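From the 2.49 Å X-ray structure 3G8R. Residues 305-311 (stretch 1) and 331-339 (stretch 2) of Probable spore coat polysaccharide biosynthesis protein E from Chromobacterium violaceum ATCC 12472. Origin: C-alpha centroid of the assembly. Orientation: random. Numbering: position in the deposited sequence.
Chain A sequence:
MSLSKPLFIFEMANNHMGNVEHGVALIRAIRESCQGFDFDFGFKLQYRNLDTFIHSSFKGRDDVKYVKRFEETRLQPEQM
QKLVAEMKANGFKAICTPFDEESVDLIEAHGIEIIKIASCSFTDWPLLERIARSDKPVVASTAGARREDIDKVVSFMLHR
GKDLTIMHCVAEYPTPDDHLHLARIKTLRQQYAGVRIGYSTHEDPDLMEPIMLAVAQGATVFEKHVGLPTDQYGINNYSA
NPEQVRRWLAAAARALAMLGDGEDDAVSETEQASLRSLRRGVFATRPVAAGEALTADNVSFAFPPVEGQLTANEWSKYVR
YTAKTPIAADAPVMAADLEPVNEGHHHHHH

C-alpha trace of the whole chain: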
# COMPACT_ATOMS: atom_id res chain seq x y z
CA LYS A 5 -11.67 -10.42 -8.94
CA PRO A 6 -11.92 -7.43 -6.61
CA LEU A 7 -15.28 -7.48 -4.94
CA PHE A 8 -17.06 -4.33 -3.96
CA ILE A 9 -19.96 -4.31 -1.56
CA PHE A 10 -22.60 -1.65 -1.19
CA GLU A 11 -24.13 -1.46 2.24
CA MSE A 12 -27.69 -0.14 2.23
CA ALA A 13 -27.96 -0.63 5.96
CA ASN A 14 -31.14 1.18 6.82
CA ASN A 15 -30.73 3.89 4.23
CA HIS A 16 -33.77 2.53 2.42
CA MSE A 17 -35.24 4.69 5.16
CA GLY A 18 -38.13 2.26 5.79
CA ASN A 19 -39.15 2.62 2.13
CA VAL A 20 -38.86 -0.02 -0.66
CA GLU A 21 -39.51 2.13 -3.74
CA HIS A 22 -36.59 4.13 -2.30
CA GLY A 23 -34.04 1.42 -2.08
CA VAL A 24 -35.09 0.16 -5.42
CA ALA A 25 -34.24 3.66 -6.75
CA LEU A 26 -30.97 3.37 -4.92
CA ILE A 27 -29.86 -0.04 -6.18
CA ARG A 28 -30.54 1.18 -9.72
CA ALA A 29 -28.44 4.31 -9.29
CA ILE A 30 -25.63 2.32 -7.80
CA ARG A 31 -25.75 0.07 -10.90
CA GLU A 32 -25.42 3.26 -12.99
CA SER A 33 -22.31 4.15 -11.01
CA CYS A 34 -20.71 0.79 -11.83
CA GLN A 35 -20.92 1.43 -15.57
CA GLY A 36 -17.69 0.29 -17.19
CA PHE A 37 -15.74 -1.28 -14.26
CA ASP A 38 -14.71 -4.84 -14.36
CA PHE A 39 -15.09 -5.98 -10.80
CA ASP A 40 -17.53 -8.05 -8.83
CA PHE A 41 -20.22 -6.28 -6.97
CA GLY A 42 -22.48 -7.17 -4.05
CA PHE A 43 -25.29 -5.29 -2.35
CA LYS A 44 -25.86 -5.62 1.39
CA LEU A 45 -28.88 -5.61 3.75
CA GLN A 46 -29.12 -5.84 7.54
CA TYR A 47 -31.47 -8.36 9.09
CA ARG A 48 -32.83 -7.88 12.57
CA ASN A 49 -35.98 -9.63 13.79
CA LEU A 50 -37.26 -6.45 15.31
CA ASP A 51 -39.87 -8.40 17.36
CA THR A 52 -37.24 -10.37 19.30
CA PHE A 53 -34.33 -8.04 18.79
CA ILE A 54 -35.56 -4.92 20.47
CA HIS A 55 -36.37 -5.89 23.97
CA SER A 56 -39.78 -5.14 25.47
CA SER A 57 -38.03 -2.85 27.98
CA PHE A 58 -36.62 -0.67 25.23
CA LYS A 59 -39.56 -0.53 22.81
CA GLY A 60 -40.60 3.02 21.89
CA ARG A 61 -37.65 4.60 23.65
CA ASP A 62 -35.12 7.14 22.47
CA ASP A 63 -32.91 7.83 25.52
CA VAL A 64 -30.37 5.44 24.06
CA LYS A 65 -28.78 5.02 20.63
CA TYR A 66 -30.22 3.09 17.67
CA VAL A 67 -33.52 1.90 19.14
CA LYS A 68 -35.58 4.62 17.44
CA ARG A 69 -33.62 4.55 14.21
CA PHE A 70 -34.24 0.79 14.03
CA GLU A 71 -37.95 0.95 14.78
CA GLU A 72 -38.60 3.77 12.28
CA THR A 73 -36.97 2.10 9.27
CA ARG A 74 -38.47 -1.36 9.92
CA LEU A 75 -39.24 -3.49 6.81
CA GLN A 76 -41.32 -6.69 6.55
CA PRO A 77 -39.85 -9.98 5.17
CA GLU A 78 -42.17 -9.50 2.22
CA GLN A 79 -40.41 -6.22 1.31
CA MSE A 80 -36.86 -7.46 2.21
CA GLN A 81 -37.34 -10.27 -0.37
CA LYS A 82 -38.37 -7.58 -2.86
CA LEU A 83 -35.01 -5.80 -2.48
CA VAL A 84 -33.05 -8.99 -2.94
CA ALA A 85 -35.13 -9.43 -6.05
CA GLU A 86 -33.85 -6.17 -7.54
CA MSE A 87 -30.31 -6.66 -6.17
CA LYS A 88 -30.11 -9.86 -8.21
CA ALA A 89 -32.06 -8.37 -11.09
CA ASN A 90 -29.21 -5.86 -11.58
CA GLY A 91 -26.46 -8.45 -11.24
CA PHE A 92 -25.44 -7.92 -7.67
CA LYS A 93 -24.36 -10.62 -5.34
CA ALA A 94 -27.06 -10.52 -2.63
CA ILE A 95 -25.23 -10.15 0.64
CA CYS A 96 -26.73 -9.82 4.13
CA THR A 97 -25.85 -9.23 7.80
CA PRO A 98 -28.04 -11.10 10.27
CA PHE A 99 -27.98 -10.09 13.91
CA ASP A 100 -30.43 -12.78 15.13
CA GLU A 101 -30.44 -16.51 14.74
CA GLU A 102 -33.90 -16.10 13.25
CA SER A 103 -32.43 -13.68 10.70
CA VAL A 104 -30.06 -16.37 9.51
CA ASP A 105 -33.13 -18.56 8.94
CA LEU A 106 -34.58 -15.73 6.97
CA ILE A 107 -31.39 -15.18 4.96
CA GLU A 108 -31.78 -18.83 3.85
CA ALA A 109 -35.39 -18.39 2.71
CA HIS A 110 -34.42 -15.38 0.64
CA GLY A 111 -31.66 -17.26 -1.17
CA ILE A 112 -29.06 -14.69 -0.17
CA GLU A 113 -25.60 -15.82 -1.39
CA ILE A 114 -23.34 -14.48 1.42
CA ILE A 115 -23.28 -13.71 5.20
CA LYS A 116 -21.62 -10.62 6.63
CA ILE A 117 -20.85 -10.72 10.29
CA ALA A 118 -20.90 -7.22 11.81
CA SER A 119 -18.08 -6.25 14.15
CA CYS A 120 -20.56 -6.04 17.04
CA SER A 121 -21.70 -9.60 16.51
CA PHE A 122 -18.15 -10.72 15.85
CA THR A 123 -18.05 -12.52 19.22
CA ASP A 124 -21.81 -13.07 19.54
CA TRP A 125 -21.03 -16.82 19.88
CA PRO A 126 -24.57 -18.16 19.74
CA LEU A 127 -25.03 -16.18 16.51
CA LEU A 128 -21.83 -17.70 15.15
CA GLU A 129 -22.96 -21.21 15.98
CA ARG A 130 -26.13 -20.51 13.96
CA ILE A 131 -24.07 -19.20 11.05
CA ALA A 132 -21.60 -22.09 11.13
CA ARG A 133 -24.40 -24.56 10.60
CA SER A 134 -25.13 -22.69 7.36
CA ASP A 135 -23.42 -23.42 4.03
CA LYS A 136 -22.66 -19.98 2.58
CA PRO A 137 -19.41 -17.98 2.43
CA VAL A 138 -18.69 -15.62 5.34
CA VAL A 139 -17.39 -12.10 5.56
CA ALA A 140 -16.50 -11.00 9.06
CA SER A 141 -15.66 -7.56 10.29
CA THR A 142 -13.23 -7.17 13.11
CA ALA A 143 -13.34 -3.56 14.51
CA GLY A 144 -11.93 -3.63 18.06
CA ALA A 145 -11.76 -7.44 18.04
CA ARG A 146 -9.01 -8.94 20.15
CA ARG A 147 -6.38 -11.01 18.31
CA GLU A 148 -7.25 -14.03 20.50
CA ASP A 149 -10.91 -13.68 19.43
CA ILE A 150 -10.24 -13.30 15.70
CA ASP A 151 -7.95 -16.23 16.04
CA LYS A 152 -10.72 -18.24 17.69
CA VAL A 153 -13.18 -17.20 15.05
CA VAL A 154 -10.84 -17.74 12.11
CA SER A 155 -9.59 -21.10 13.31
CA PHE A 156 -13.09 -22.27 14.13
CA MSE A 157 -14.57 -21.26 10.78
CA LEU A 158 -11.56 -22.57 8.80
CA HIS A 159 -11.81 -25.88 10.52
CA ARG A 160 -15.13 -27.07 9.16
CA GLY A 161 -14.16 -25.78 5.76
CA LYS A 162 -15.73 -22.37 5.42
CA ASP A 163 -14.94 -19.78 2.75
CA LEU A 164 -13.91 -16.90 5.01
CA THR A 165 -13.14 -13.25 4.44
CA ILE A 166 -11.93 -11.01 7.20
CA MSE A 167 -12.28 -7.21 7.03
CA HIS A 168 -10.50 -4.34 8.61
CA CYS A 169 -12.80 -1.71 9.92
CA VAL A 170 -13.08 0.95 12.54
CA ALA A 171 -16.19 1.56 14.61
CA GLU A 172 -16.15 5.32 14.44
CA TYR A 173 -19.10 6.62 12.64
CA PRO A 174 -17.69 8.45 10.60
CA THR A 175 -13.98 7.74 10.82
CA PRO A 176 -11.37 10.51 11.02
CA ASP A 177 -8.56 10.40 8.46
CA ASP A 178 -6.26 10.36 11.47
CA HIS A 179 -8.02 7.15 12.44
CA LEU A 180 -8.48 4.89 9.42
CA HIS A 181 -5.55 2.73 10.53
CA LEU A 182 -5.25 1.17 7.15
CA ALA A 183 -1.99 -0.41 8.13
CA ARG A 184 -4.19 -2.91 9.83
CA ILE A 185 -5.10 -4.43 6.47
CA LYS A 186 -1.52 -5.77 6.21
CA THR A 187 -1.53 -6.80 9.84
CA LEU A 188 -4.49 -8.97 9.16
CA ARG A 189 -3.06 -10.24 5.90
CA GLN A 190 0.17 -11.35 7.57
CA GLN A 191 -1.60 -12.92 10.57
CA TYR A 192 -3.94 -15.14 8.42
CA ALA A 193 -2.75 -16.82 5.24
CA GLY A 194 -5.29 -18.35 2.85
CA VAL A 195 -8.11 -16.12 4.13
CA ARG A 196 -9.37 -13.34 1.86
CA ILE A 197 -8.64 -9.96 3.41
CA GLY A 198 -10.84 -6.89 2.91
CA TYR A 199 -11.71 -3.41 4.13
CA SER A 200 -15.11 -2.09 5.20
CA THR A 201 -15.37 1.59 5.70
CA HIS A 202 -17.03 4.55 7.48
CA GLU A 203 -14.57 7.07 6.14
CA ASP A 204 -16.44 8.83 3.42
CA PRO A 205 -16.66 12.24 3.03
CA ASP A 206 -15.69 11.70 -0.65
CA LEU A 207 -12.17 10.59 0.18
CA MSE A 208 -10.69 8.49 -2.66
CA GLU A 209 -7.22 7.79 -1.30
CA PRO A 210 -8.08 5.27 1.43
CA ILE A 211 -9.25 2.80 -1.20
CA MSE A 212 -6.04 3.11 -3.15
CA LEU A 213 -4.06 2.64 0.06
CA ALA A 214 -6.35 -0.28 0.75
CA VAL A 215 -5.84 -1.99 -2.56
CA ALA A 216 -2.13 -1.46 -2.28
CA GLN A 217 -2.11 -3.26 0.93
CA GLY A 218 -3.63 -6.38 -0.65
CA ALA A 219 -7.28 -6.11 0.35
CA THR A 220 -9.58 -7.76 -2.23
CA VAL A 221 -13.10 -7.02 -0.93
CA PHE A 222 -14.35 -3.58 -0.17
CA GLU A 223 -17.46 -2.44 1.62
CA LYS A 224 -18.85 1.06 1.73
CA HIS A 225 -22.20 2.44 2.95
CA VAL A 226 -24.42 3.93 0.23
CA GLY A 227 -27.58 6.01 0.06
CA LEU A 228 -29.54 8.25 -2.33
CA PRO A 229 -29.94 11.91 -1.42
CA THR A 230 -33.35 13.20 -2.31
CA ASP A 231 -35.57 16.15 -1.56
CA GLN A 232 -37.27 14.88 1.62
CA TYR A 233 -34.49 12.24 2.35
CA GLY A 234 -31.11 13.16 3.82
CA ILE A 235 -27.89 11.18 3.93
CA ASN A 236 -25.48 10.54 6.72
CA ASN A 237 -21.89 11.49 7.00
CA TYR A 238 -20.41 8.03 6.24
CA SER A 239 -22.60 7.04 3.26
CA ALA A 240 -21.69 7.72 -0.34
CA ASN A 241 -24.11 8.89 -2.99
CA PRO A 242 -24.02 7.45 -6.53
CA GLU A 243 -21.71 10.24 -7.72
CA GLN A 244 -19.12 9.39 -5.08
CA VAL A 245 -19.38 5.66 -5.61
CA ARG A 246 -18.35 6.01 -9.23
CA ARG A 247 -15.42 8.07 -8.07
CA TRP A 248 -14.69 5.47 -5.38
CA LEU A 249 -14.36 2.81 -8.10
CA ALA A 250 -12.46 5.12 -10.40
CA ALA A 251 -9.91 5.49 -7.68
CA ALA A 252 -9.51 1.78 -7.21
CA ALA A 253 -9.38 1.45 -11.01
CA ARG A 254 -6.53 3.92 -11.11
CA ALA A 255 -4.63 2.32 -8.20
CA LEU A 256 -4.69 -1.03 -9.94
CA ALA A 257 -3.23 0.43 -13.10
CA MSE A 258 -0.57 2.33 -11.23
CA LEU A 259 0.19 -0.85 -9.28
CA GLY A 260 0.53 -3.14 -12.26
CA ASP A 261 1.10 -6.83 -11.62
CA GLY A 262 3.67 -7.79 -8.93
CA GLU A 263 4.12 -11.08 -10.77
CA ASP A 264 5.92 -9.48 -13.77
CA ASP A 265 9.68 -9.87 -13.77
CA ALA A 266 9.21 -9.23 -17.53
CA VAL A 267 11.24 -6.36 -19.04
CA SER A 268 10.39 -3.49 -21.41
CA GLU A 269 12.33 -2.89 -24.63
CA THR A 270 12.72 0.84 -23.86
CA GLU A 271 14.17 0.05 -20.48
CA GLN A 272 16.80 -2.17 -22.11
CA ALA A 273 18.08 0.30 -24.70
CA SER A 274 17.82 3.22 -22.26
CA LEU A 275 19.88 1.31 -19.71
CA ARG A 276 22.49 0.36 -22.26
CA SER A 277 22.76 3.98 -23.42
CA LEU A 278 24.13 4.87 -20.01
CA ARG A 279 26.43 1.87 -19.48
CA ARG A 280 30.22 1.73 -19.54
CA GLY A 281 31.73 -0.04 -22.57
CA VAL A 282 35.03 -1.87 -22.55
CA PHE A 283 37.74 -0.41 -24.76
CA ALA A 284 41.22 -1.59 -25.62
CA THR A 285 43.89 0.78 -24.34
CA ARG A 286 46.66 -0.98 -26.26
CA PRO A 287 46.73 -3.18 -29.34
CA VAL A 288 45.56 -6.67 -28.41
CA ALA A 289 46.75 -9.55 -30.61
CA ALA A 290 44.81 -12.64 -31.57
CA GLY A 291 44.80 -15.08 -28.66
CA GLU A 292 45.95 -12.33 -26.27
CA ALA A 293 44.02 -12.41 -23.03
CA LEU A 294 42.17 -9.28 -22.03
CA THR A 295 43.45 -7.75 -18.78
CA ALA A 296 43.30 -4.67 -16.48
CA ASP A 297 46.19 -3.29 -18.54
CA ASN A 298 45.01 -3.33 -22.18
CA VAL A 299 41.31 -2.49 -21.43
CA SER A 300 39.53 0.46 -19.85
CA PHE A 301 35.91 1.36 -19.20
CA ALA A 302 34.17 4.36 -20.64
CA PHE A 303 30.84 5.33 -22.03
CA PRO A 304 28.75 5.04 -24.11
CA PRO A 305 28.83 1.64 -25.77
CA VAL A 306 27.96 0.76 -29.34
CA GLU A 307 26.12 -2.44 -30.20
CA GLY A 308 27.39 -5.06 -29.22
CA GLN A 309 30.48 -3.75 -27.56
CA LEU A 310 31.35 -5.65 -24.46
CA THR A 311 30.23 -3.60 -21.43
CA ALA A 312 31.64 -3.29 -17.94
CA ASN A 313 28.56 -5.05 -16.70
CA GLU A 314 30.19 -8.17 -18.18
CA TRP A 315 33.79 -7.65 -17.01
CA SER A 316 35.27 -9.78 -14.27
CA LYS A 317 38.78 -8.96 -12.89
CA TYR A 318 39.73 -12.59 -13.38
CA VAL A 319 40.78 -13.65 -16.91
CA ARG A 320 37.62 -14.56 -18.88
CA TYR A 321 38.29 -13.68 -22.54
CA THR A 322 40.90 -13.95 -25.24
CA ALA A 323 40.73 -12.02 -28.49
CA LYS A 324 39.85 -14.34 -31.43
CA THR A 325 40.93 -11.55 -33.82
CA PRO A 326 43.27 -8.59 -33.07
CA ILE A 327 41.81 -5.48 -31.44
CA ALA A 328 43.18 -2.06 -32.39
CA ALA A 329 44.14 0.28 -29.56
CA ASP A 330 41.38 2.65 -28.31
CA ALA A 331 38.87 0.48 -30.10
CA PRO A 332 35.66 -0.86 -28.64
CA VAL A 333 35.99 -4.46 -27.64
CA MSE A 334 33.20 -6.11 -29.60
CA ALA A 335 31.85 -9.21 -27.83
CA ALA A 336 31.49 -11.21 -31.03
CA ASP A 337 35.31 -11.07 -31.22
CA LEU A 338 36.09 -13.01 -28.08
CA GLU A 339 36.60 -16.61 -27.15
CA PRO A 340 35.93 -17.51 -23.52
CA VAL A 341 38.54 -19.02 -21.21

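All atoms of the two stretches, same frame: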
# COMPACT_ATOMS: atom_id res chain seq x y z
N PRO A 305 28.45 2.73 -24.89
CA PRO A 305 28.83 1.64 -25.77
C PRO A 305 28.12 1.71 -27.13
O PRO A 305 27.12 2.37 -27.27
CB PRO A 305 28.38 0.39 -25.00
CG PRO A 305 27.37 0.89 -24.01
CD PRO A 305 27.33 2.37 -24.00
N VAL A 306 28.68 1.04 -28.12
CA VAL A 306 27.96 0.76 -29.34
C VAL A 306 27.52 -0.71 -29.26
O VAL A 306 28.07 -1.50 -28.49
CB VAL A 306 28.85 0.99 -30.57
CG1 VAL A 306 29.18 2.45 -30.74
CG2 VAL A 306 30.14 0.16 -30.48
N GLU A 307 26.53 -1.07 -30.05
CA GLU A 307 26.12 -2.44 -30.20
C GLU A 307 27.31 -3.15 -30.81
O GLU A 307 28.04 -2.51 -31.59
CB GLU A 307 25.01 -2.44 -31.24
CG GLU A 307 23.78 -3.30 -30.92
CD GLU A 307 22.69 -3.22 -32.03
OE1 GLU A 307 22.97 -2.71 -33.15
OE2 GLU A 307 21.55 -3.67 -31.76
N GLY A 308 27.61 -4.41 -30.48
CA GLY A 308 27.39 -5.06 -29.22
C GLY A 308 28.83 -5.08 -28.71
O GLY A 308 29.56 -6.07 -28.80
N GLN A 309 29.24 -3.91 -28.25
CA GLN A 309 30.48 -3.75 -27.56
C GLN A 309 30.30 -4.45 -26.25
O GLN A 309 29.19 -4.49 -25.71
CB GLN A 309 30.72 -2.29 -27.30
CG GLN A 309 31.94 -1.99 -26.50
CD GLN A 309 32.25 -0.53 -26.52
OE1 GLN A 309 31.45 0.28 -27.01
NE2 GLN A 309 33.41 -0.17 -25.99
N LEU A 310 31.38 -5.03 -25.75
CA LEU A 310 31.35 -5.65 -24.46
C LEU A 310 31.27 -4.47 -23.49
O LEU A 310 31.91 -3.44 -23.71
CB LEU A 310 32.63 -6.46 -24.26
CG LEU A 310 32.82 -7.05 -22.86
CD1 LEU A 310 32.17 -8.38 -22.80
CD2 LEU A 310 34.26 -7.16 -22.45
N THR A 311 30.43 -4.62 -22.47
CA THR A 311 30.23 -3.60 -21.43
C THR A 311 30.82 -4.04 -20.12
O THR A 311 31.09 -5.22 -19.91
CB THR A 311 28.74 -3.32 -21.19
OG1 THR A 311 28.20 -4.34 -20.35
CG2 THR A 311 27.99 -3.35 -22.48
N ALA A 331 40.07 0.97 -29.46
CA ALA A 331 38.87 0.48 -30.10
C ALA A 331 37.92 -0.23 -29.14
O ALA A 331 38.33 -0.80 -28.13
CB ALA A 331 39.23 -0.44 -31.25
N PRO A 332 36.64 -0.20 -29.48
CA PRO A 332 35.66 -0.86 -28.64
C PRO A 332 35.86 -2.34 -28.76
O PRO A 332 36.02 -2.84 -29.86
CB PRO A 332 34.32 -0.45 -29.26
CG PRO A 332 34.66 0.07 -30.63
CD PRO A 332 36.04 0.57 -30.58
N VAL A 333 35.88 -3.03 -27.63
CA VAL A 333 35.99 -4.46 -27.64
C VAL A 333 34.61 -5.00 -27.95
O VAL A 333 33.75 -5.03 -27.10
CB VAL A 333 36.38 -5.00 -26.29
CG1 VAL A 333 36.25 -6.51 -26.28
CG2 VAL A 333 37.76 -4.57 -25.91
N MSE A 334 34.41 -5.42 -29.19
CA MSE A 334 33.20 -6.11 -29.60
C MSE A 334 33.17 -7.53 -29.04
O MSE A 334 34.17 -8.24 -29.08
CB MSE A 334 33.16 -6.13 -31.11
CG MSE A 334 33.42 -4.75 -31.72
SE MSE A 334 32.20 -3.56 -31.19
CE MSE A 334 30.75 -4.51 -31.45
N ALA A 335 32.00 -7.93 -28.53
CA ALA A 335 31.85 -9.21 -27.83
C ALA A 335 31.82 -10.39 -28.78
O ALA A 335 32.13 -11.52 -28.40
CB ALA A 335 30.61 -9.19 -26.98
N ALA A 336 31.44 -10.14 -30.03
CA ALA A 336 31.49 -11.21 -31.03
C ALA A 336 32.94 -11.60 -31.37
O ALA A 336 33.17 -12.61 -32.05
CB ALA A 336 30.71 -10.81 -32.28
N ASP A 337 33.91 -10.83 -30.89
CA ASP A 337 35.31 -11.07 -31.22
C ASP A 337 36.08 -11.78 -30.11
O ASP A 337 37.31 -11.71 -30.05
CB ASP A 337 36.02 -9.75 -31.56
CG ASP A 337 35.49 -9.11 -32.85
OD1 ASP A 337 34.54 -9.65 -33.48
OD2 ASP A 337 36.04 -8.05 -33.22
N LEU A 338 35.38 -12.44 -29.20
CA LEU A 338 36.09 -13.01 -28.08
C LEU A 338 35.72 -14.43 -27.80
O LEU A 338 34.54 -14.80 -27.79
CB LEU A 338 35.91 -12.17 -26.82
CG LEU A 338 35.96 -10.64 -26.89
CD1 LEU A 338 35.25 -10.13 -25.66
CD2 LEU A 338 37.35 -10.09 -26.97
N GLU A 339 36.76 -15.24 -27.58
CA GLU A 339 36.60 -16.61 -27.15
C GLU A 339 36.82 -16.71 -25.64
O GLU A 339 37.77 -16.15 -25.09
CB GLU A 339 37.54 -17.55 -27.94
CG GLU A 339 36.99 -18.96 -28.08
CD GLU A 339 37.46 -19.69 -29.33
OE1 GLU A 339 37.28 -20.92 -29.40
OE2 GLU A 339 38.01 -19.04 -30.25

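Leu 310 provides the apolar centre of the contact. Its CA-to-CB bond points toward stretch 2, and the residue is buried. CB of Leu 310 lies 4.1 Å from CG1 of Val 333 and 4.4 Å from CB of Ala 335. Farther along the same side chain, CD2 of Leu 310 reaches CD1 of Leu 338 at 4.5 Å. One leucine thus meets three aliphatic side chains of stretch 2. These are van der Waals contacts, and Leu 310, Val 333 and Leu 338 are all buried.

A second apolar group involves Val 306, Pro 332 and Met 334. CG2 of Val 306 is 4.4 Å from CB of Pro 332 and 4.3 Å from SE of Met 334. Met 334 is modelled as selenomethionine. Its CA-to-CB bond points away from stretch 1, but the side chain folds back with chi1, chi2 and chi3 all in m. This brings its end against the backbone of stretch 1. CE of Met 334 lies 3.3 Å from N of Gly 308 and 3.4 Å from O of Glu 307. The methyl group therefore packs against the peptide joining these two residues, which is cis.

The backbones meet in a single beta bridge, between Gln 309 and Met 334. CA of Gln 309 and CA of Met 334 are 4.1 Å apart. Two hydrogen bonds hold the bridge, and both involve the residues flanking the pair. N of Leu 310 donates to O of Val 333 at 2.7 Å, with an angle of 175° at the hydrogen. N of Ala 335 donates to O of Gly 308 at 3.1 Å, with an angle of 178°. Both are nearly linear. CA of Gln 309 also makes a CA-H...O contact with O of Val 333 at 3.5 Å.

Gln 309 links the packing to the polar groups. Its side chain is extended, with chi1 and chi2 both t. NE2 of Gln 309 lies 3.4 Å from CB of Pro 332, a contact and not a hydrogen bond; NE2 is hydrogen-bonded elsewhere in the structure. At the other terminal atom, OE1 of Gln 309 accepts from N of Val 306 at 3.1 Å. N of Gln 309 in turn donates to O of Val 306 at 2.7 Å. These two bonds close a turn within stretch 1. In stretch 2, N of Asp 337 donates to O of Met 334 at 3.2 Å, bracing the short 3-10 segment at Ala 335 and Ala 336.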